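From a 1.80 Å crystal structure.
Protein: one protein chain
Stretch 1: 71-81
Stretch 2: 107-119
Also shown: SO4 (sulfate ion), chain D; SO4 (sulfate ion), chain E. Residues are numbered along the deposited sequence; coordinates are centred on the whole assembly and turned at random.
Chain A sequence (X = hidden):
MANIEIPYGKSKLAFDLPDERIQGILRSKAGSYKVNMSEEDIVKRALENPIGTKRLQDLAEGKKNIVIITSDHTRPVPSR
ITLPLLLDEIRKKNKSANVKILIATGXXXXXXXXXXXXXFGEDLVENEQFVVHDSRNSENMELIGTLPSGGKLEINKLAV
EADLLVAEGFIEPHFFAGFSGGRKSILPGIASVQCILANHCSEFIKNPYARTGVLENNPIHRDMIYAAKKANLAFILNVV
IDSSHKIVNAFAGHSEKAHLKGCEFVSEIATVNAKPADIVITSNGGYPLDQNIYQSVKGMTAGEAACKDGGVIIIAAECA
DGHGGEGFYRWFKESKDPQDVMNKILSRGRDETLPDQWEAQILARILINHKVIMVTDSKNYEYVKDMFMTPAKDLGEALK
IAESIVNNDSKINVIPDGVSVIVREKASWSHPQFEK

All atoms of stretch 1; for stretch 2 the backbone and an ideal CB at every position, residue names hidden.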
# COMPACT_ATOMS: atom_id res chain seq x y z
N SER A 71 15.77 3.57 1.94
CA SER A 71 16.10 3.26 0.58
C SER A 71 14.92 2.79 -0.28
O SER A 71 13.87 2.37 0.19
CB SER A 71 17.23 2.24 0.50
OG SER A 71 18.45 2.79 1.02
N ASP A 72 15.11 2.81 -1.58
CA ASP A 72 14.04 2.48 -2.48
C ASP A 72 13.95 1.01 -2.83
O ASP A 72 14.74 0.24 -2.39
CB ASP A 72 13.98 3.40 -3.70
CG ASP A 72 15.07 3.15 -4.76
OD1 ASP A 72 15.87 2.26 -4.65
OD2 ASP A 72 15.10 3.91 -5.71
N HIS A 73 12.88 0.66 -3.55
CA HIS A 73 12.61 -0.69 -4.07
C HIS A 73 13.79 -1.33 -4.82
O HIS A 73 13.86 -2.56 -4.91
CB HIS A 73 11.37 -0.67 -5.02
CG HIS A 73 11.55 0.24 -6.20
ND1 HIS A 73 11.69 1.60 -6.07
CD2 HIS A 73 11.65 -0.02 -7.53
CE1 HIS A 73 11.88 2.15 -7.26
NE2 HIS A 73 11.88 1.18 -8.16
N THR A 74 14.69 -0.53 -5.38
CA THR A 74 15.88 -1.07 -6.04
C THR A 74 17.06 -1.48 -5.10
O THR A 74 18.03 -2.08 -5.55
CB THR A 74 16.45 -0.11 -7.11
OG1 THR A 74 17.21 0.94 -6.50
CG2 THR A 74 15.32 0.50 -8.00
N ARG A 75 16.99 -1.14 -3.80
CA ARG A 75 18.10 -1.42 -2.89
C ARG A 75 17.67 -2.57 -2.01
O ARG A 75 16.47 -2.72 -1.72
CB ARG A 75 18.47 -0.19 -2.05
CG ARG A 75 18.78 1.08 -2.86
CD ARG A 75 19.80 0.91 -3.97
NE ARG A 75 21.16 0.69 -3.45
CZ ARG A 75 21.99 -0.31 -3.80
NH1 ARG A 75 21.68 -1.25 -4.71
NH2 ARG A 75 23.19 -0.37 -3.23
N PRO A 76 18.61 -3.40 -1.57
CA PRO A 76 18.28 -4.56 -0.74
C PRO A 76 18.13 -4.33 0.76
O PRO A 76 18.21 -5.30 1.54
CB PRO A 76 19.45 -5.51 -1.01
CG PRO A 76 20.58 -4.61 -1.15
CD PRO A 76 20.05 -3.39 -1.91
N VAL A 77 17.88 -3.10 1.19
CA VAL A 77 17.69 -2.81 2.60
C VAL A 77 16.51 -3.64 3.18
O VAL A 77 15.39 -3.62 2.66
CB VAL A 77 17.50 -1.31 2.86
CG1 VAL A 77 17.35 -1.05 4.33
CG2 VAL A 77 18.63 -0.48 2.26
N PRO A 78 16.77 -4.41 4.24
CA PRO A 78 15.76 -5.28 4.81
C PRO A 78 14.83 -4.50 5.72
O PRO A 78 14.81 -4.71 6.93
CB PRO A 78 16.57 -6.31 5.59
CG PRO A 78 17.80 -5.60 5.98
CD PRO A 78 18.08 -4.57 4.91
N SER A 79 14.05 -3.60 5.15
CA SER A 79 13.30 -2.66 5.96
C SER A 79 12.14 -3.23 6.76
O SER A 79 11.69 -2.59 7.71
CB SER A 79 12.84 -1.46 5.12
OG SER A 79 13.94 -0.81 4.50
N ARG A 80 11.61 -4.40 6.37
CA ARG A 80 10.61 -5.06 7.20
C ARG A 80 11.16 -5.33 8.61
O ARG A 80 10.43 -5.45 9.55
CB ARG A 80 10.14 -6.38 6.55
CG ARG A 80 9.34 -6.24 5.30
CD ARG A 80 9.40 -7.55 4.45
NE ARG A 80 8.57 -7.50 3.22
CZ ARG A 80 7.24 -7.69 3.17
NH1 ARG A 80 6.52 -7.91 4.26
NH2 ARG A 80 6.60 -7.63 1.99
N ILE A 81 12.47 -5.48 8.73
CA ILE A 81 13.08 -5.74 10.01
C ILE A 81 13.48 -4.43 10.68
O ILE A 81 13.16 -4.17 11.85
CB ILE A 81 14.29 -6.64 9.87
CG1 ILE A 81 13.85 -8.07 9.43
CG2 ILE A 81 15.03 -6.64 11.22
CD1 ILE A 81 15.00 -8.96 8.93
N UNK A 107 17.76 9.56 -8.31
CA UNK A 107 17.49 9.86 -9.69
C UNK A 107 16.33 9.02 -10.21
O UNK A 107 15.76 9.33 -11.24
CB UNK A 107 18.74 9.63 -10.54
N UNK A 108 15.98 7.94 -9.51
CA UNK A 108 15.08 6.96 -10.07
C UNK A 108 13.63 7.45 -10.14
O UNK A 108 13.20 8.40 -9.46
CB UNK A 108 15.15 5.67 -9.25
N UNK A 109 12.87 6.74 -10.95
CA UNK A 109 11.44 6.93 -10.97
C UNK A 109 10.87 6.48 -9.62
O UNK A 109 11.40 5.59 -8.95
CB UNK A 109 10.80 6.16 -12.13
N UNK A 110 9.77 7.10 -9.24
CA UNK A 110 9.13 6.81 -7.98
C UNK A 110 8.76 5.36 -7.78
O UNK A 110 8.37 4.67 -8.70
CB UNK A 110 7.87 7.67 -7.84
N UNK A 111 8.92 4.89 -6.55
CA UNK A 111 8.51 3.56 -6.16
C UNK A 111 6.98 3.46 -6.26
O UNK A 111 6.26 4.36 -5.80
CB UNK A 111 9.00 3.24 -4.75
N UNK A 112 6.50 2.36 -6.84
CA UNK A 112 5.07 2.15 -6.94
C UNK A 112 4.53 1.49 -5.67
O UNK A 112 5.28 1.00 -4.88
CB UNK A 112 4.74 1.30 -8.17
N UNK A 113 3.21 1.46 -5.51
CA UNK A 113 2.60 0.91 -4.30
C UNK A 113 2.86 -0.57 -4.19
O UNK A 113 3.08 -1.07 -3.08
CB UNK A 113 1.09 1.18 -4.28
N UNK A 114 2.86 -1.27 -5.33
CA UNK A 114 3.11 -2.73 -5.32
C UNK A 114 4.52 -2.99 -4.84
O UNK A 114 4.77 -3.92 -4.05
CB UNK A 114 2.90 -3.34 -6.71
N UNK A 115 5.44 -2.15 -5.30
CA UNK A 115 6.83 -2.19 -4.91
C UNK A 115 6.99 -1.85 -3.44
O UNK A 115 7.76 -2.46 -2.72
CB UNK A 115 7.65 -1.23 -5.77
N UNK A 116 6.24 -0.85 -2.98
CA UNK A 116 6.27 -0.50 -1.57
C UNK A 116 5.76 -1.68 -0.75
O UNK A 116 6.35 -2.05 0.25
CB UNK A 116 5.44 0.75 -1.30
N UNK A 117 4.69 -2.31 -1.20
CA UNK A 117 4.15 -3.47 -0.49
C UNK A 117 5.20 -4.56 -0.47
O UNK A 117 5.41 -5.16 0.56
CB UNK A 117 2.86 -3.97 -1.14
N UNK A 118 5.87 -4.82 -1.60
CA UNK A 118 6.89 -5.90 -1.63
C UNK A 118 8.04 -5.65 -0.67
O UNK A 118 8.45 -6.57 0.08
CB UNK A 118 7.45 -6.06 -3.04
N UNK A 119 8.50 -4.40 -0.61
CA UNK A 119 9.63 -4.01 0.24
C UNK A 119 9.32 -3.93 1.73
O UNK A 119 10.07 -4.47 2.54
CB UNK A 119 10.16 -2.65 -0.22
S SO4 D . 2.85 -8.52 3.10
O1 SO4 D . 3.28 -8.48 4.47
O2 SO4 D . 2.01 -9.65 2.76
O3 SO4 D . 2.14 -7.32 2.70
O4 SO4 D . 3.99 -8.55 2.22
S SO4 E . 22.84 3.83 -1.34
O1 SO4 E . 22.26 4.86 -0.48
O2 SO4 E . 22.18 2.56 -0.97
O3 SO4 E . 22.68 4.05 -2.80
O4 SO4 E . 24.23 3.88 -1.01

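At position 107 the ideal CB has nothing of stretch 1 within 5.5 Å. Stretch 1 sets no limit on the side chain here. The residue is Phe107.

At position 108 CA-to-CB points toward stretch 1, and the ideal CB lies 4.0 Å from Asp72 OD2. A carboxylate so near asks for a donor: His, Asn, Gln, Ser or a basic residue. The deposited residue is His108, chi1 m. Its ND1 donates to Asp72 OD2 at 2.8 Å, almost linearly, and the carboxylate oxygen sits at the ring edge. The other oxygen, Asp72 OD1, accepts from Thr74 OG1 at 2.6 Å, so the carboxylate serves both stretches.

At position 109 CA-to-CB points sideways and the ideal CB reaches nothing. Only a long side chain could approach the His73 ring. The residue is Arg109. Its NH2 is 2.9 Å from His73 NE2, but the angle is poor and this is not a hydrogen bond. The ring nitrogen lies over one face of the guanidinium. Arg109 NH1 donates to the backbone O of residue 110 at 3.0 Å.

Position 110 points away, with phi/psi of -56/142 and room for a CB. The backbone does not demand glycine, yet Gly110 is found.

At position 111 the ideal CB is 3.4 Å from His73 ND1. A small polar side chain suits this spot: Ser, Thr or perhaps Cys. Thr111, chi1 m, places OG1 2.8 Å from His73 ND1 in a hydrogen bond; either atom could be the donor.

Position 112 precedes the helix and has no CB contact. Ser, Thr, Asp or Asn would be usual. It is Thr112, whose side chain makes no capping bond.

Positions 113 and 114 are out of reach and little restricted by stretch 1. They are Leu113 and Gln114.

At position 115 CA-to-CB points toward stretch 1, with the ideal CB 3.8 Å from His73 CB. Ala, Gln, Glu or Met could pack there. Glu115 sets OE1 over one face of the His73 ring, 3.3 Å from His73 CD2. The same OE1 forms a salt bridge with Arg109 NH1 at 2.7 Å and accepts from Thr112 N at 2.9 Å. Arg109 NH2 donates to Glu115 OE2 at 2.9 Å.

Positions 116, 117 and 118 point away from stretch 1, which restricts them little. Near 117 a sulfate lies within reach, so Lys or Arg would suit. Met116 makes no contact. Lys117 NZ donates to O3 of the chain D sulfate at 2.9 Å. Ala118 contributes its backbone: Arg80 NH2 donates to Ala118 O at 2.9 Å and to O4 of that sulfate at 2.8 Å.

At position 119 CA-to-CB points away, but the carbonyls of Arg75 and Val77 lie farther along stretch 1. A long donor, Lys or Arg, could reach them. Lys119 does: its chain passes His73 CA, and NZ donates to Arg75 O at 2.8 Å and to Val77 O at 2.7 Å.

Stretch 2 (107-119) FHRGTTLQEMKAK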
# COMPACT_ATOMS: atom_id res chain seq x y z
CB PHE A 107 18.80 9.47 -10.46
CG PHE A 107 18.81 9.84 -11.90
CD1 PHE A 107 19.05 11.16 -12.28
CD2 PHE A 107 18.65 8.88 -12.88
CE1 PHE A 107 19.09 11.51 -13.63
CE2 PHE A 107 18.68 9.22 -14.26
CZ PHE A 107 18.90 10.53 -14.63
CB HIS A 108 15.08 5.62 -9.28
CG HIS A 108 16.42 5.02 -9.06
ND1 HIS A 108 16.74 4.33 -7.91
CD2 HIS A 108 17.54 5.00 -9.83
CE1 HIS A 108 18.00 3.94 -7.96
NE2 HIS A 108 18.51 4.32 -9.12
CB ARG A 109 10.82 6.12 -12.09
CG ARG A 109 11.23 4.68 -12.03
CD ARG A 109 10.05 3.76 -12.07
NE ARG A 109 10.52 2.39 -11.84
CZ ARG A 109 10.27 1.64 -10.77
NH1 ARG A 109 9.49 2.10 -9.78
NH2 ARG A 109 10.78 0.42 -10.71
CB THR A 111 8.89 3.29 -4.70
OG1 THR A 111 10.29 3.51 -4.52
CG2 THR A 111 8.54 1.88 -4.34
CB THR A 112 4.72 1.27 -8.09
OG1 THR A 112 3.31 1.38 -8.26
CG2 THR A 112 5.09 -0.16 -7.81
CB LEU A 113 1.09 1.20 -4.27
CG LEU A 113 0.23 0.75 -3.07
CD1 LEU A 113 0.70 1.36 -1.77
CD2 LEU A 113 -1.26 1.10 -3.30
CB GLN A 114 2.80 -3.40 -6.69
CG GLN A 114 4.03 -4.00 -7.45
CD GLN A 114 4.05 -3.75 -8.99
OE1 GLN A 114 3.11 -4.10 -9.71
NE2 GLN A 114 5.15 -3.15 -9.49
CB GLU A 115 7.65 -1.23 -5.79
CG GLU A 115 7.93 -1.79 -7.18
CD GLU A 115 8.43 -0.76 -8.20
OE1 GLU A 115 8.41 0.48 -7.94
OE2 GLU A 115 8.86 -1.23 -9.28
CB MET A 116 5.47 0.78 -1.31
CG MET A 116 6.27 2.01 -1.71
SD MET A 116 5.38 3.56 -1.67
CE MET A 116 5.07 3.37 -0.04
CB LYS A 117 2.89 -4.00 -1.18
CG LYS A 117 2.28 -5.21 -0.50
CD LYS A 117 1.31 -5.95 -1.43
CE LYS A 117 1.23 -7.42 -1.03
NZ LYS A 117 0.51 -7.55 0.26
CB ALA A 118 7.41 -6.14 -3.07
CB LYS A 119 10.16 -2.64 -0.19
CG LYS A 119 11.50 -2.31 0.39
CD LYS A 119 12.53 -2.98 -0.54
CE LYS A 119 13.89 -2.66 -0.11
NZ LYS A 119 14.66 -3.91 0.10
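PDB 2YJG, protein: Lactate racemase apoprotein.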